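Side-chain contact in histidine utilization repressor (Pseudomonas syringae pv. tomato, PDB 2PKH), which probably represses the histidine utilization operon by binding its hutP region when inducer is absent, this chain being the C-terminal UTRA domain: residues L41-E46 with V51-R56. Numbering follows the deposited sequence.
With EDO (1,2-ethanediol), chain N.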
loop_
_atom_site.group_PDB
_atom_site.type_symbol
_atom_site.label_atom_id
_atom_site.label_comp_id
_atom_site.label_asym_id
_atom_site.label_seq_id
_atom_site.Cartn_x
_atom_site.Cartn_y
_atom_site.Cartn_z
ATOM N N LEU B 41 -5.156 0.223 27.463
ATOM C CA LEU B 41 -3.958 -0.628 27.195
ATOM C C LEU B 41 -4.466 -2.058 27.179
ATOM O O LEU B 41 -5.017 -2.561 28.179
ATOM C CB LEU B 41 -2.852 -0.435 28.272
ATOM C CG LEU B 41 -1.506 -1.023 27.749
ATOM C CD1 LEU B 41 -0.354 -0.263 28.476
ATOM C CD2 LEU B 41 -1.539 -2.437 27.995
ATOM N N ILE B 42 -4.328 -2.717 26.012
ATOM C CA ILE B 42 -4.839 -4.062 25.823
ATOM C C ILE B 42 -3.721 -4.980 25.318
ATOM O O ILE B 42 -2.910 -4.527 24.538
ATOM C CB ILE B 42 -5.962 -4.090 24.751
ATOM C CG1 ILE B 42 -7.130 -3.149 25.184
ATOM C CG2 ILE B 42 -6.500 -5.548 24.595
ATOM C CD1 ILE B 42 -8.310 -3.115 24.168
ATOM N N VAL B 43 -3.673 -6.229 25.767
ATOM C CA VAL B 43 -2.665 -7.185 25.229
ATOM C C VAL B 43 -3.498 -8.091 24.375
ATOM O O VAL B 43 -4.490 -8.675 24.833
ATOM C CB VAL B 43 -1.978 -7.998 26.292
ATOM C CG1 VAL B 43 -0.885 -9.014 25.726
ATOM C CG2 VAL B 43 -1.252 -7.026 27.347
ATOM N N HIS B 44 -3.071 -8.203 23.137
ATOM C CA HIS B 44 -3.725 -9.043 22.132
ATOM C C HIS B 44 -2.931 -10.345 22.006
ATOM O O HIS B 44 -1.692 -10.312 21.917
ATOM C CB HIS B 44 -3.716 -8.302 20.787
ATOM C CG HIS B 44 -4.665 -7.132 20.732
ATOM N ND1 HIS B 44 -4.262 -5.843 21.010
ATOM C CD2 HIS B 44 -5.984 -7.055 20.455
ATOM C CE1 HIS B 44 -5.282 -5.017 20.873
ATOM N NE2 HIS B 44 -6.343 -5.732 20.566
ATOM N N PHE B 45 -3.661 -11.447 21.923
ATOM C CA PHE B 45 -3.086 -12.825 21.855
ATOM C C PHE B 45 -3.501 -13.447 20.519
ATOM O O PHE B 45 -4.625 -13.205 20.063
ATOM C CB PHE B 45 -3.651 -13.721 22.969
ATOM C CG PHE B 45 -3.249 -13.295 24.367
ATOM C CD1 PHE B 45 -2.291 -13.976 25.035
ATOM C CD2 PHE B 45 -3.810 -12.189 24.948
ATOM C CE1 PHE B 45 -1.900 -13.559 26.390
ATOM C CE2 PHE B 45 -3.413 -11.749 26.236
ATOM C CZ PHE B 45 -2.459 -12.443 26.933
ATOM N N GLU B 46 -2.647 -14.277 19.935
ATOM C CA GLU B 46 -3.059 -15.055 18.794
ATOM C C GLU B 46 -2.805 -16.467 19.226
ATOM O O GLU B 46 -1.689 -16.814 19.593
ATOM C CB GLU B 46 -2.219 -14.625 17.595
ATOM C CG GLU B 46 -2.288 -15.485 16.340
ATOM C CD GLU B 46 -1.055 -15.256 15.444
ATOM O OE1 GLU B 46 -1.024 -14.260 14.678
ATOM O OE2 GLU B 46 -0.096 -16.049 15.537
ATOM N N VAL B 51 0.803 -11.191 21.180
ATOM C CA VAL B 51 1.359 -10.713 19.889
ATOM C C VAL B 51 1.493 -9.225 19.817
ATOM O O VAL B 51 2.226 -8.708 18.985
ATOM C CB VAL B 51 0.602 -11.231 18.644
ATOM C CG1 VAL B 51 0.683 -12.809 18.566
ATOM C CG2 VAL B 51 -0.851 -10.835 18.693
ATOM N N GLN B 52 0.752 -8.511 20.681
ATOM C CA GLN B 52 0.784 -7.005 20.599
ATOM C C GLN B 52 0.382 -6.406 21.889
ATOM O O GLN B 52 -0.532 -6.911 22.484
ATOM C CB GLN B 52 -0.278 -6.533 19.620
ATOM C CG GLN B 52 -0.046 -5.110 19.154
ATOM C CD GLN B 52 -1.238 -4.538 18.418
ATOM O OE1 GLN B 52 -2.302 -4.484 18.946
ATOM N NE2 GLN B 52 -1.049 -4.174 17.185
ATOM N N ILE B 53 1.061 -5.337 22.323
ATOM C CA ILE B 53 0.492 -4.463 23.335
ATOM C C ILE B 53 -0.031 -3.214 22.604
ATOM O O ILE B 53 0.715 -2.561 21.911
ATOM C CB ILE B 53 1.522 -4.041 24.459
ATOM C CG1 ILE B 53 2.193 -5.287 25.061
ATOM C CG2 ILE B 53 0.798 -3.365 25.649
ATOM C CD1 ILE B 53 3.213 -4.898 26.215
ATOM N N GLU B 54 -1.304 -2.880 22.755
ATOM C CA GLU B 54 -1.809 -1.700 22.000
ATOM C C GLU B 54 -2.088 -0.656 23.095
ATOM O O GLU B 54 -2.981 -0.893 23.905
ATOM C CB GLU B 54 -3.161 -2.057 21.369
ATOM C CG GLU B 54 -3.989 -0.877 20.819
ATOM C CD GLU B 54 -5.483 -1.251 20.505
ATOM O OE1 GLU B 54 -6.132 -0.636 19.604
ATOM O OE2 GLU B 54 -5.990 -2.174 21.151
ATOM N N ASP B 55 -1.319 0.436 23.136
ATOM C CA ASP B 55 -1.481 1.507 24.134
ATOM C C ASP B 55 -2.075 2.655 23.365
ATOM O O ASP B 55 -1.393 3.189 22.489
ATOM C CB ASP B 55 -0.104 1.949 24.621
ATOM C CG ASP B 55 -0.185 2.637 25.997
ATOM O OD1 ASP B 55 -1.319 2.637 26.578
ATOM O OD2 ASP B 55 0.854 3.206 26.447
ATOM N N ARG B 56 -3.356 2.953 23.605
ATOM C CA ARG B 56 -4.161 3.792 22.714
ATOM C C ARG B 56 -4.767 4.940 23.458
ATOM O O ARG B 56 -5.322 4.741 24.539
ATOM C CB ARG B 56 -5.323 2.955 22.068
ATOM C CG ARG B 56 -6.275 3.809 21.167
ATOM C CD ARG B 56 -7.189 2.958 20.261
ATOM N NE ARG B 56 -6.482 2.058 19.321
ATOM C CZ ARG B 56 -5.993 2.405 18.132
ATOM N NH1 ARG B 56 -6.051 3.670 17.706
ATOM N NH2 ARG B 56 -5.371 1.478 17.398
HETATM C C1 EDO N . -6.010 -4.468 16.067
HETATM O O1 EDO N . -6.570 -5.763 16.222
HETATM C C2 EDO N . -5.018 -4.271 17.223
HETATM O O2 EDO N . -4.511 -2.920 17.185
#
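His-44 lies beside Gln-52 and reaches on to Glu-54 across an antiparallel hairpin. With CG anti to the carbonyl carbon (chi1 -72°), its ring has Ile-42 CG2 and C2 of a bound 1,2-ethanediol over opposite faces, each offset toward the rim. At the ring edge His-44 CE1 comes 2.9 Å from Glu-54 OE2, while His-44 ND1 stands 3.2 Å from Gln-52 OE1 at an angle too poor for a hydrogen bond. The other carboxylate oxygen, Glu-54 OE1, takes a 2.7 Å salt bridge from Arg-56 NE, which meets it from above the carboxylate plane. On the reverse face Leu-41 CD2 presses tightly on Ile-53 CG2, at 3.4 Å. A classic beta bulge grips His-44 O twice, firmly from Val-51 N (2.7 Å, 175°) and by a longer, more bent bond from Gln-52 N (3.3 Å). Looser are partly exposed Glu-46, whose CB touches Val-51 CG1, and the diol, probably from the crystallisation liquor; its O2 gives Gln-52 OE1 a weak hydrogen bond. Strands 36-46 and 49-59 lie inside the six-stranded antiparallel sheet, flanked by strands 9-20 and 126-136; helix 100-106 packs on Val-43 and Ile-53, whereas His-9 meets the His-44 ring on the face carrying Ile-42, Gln-52 and Glu-54.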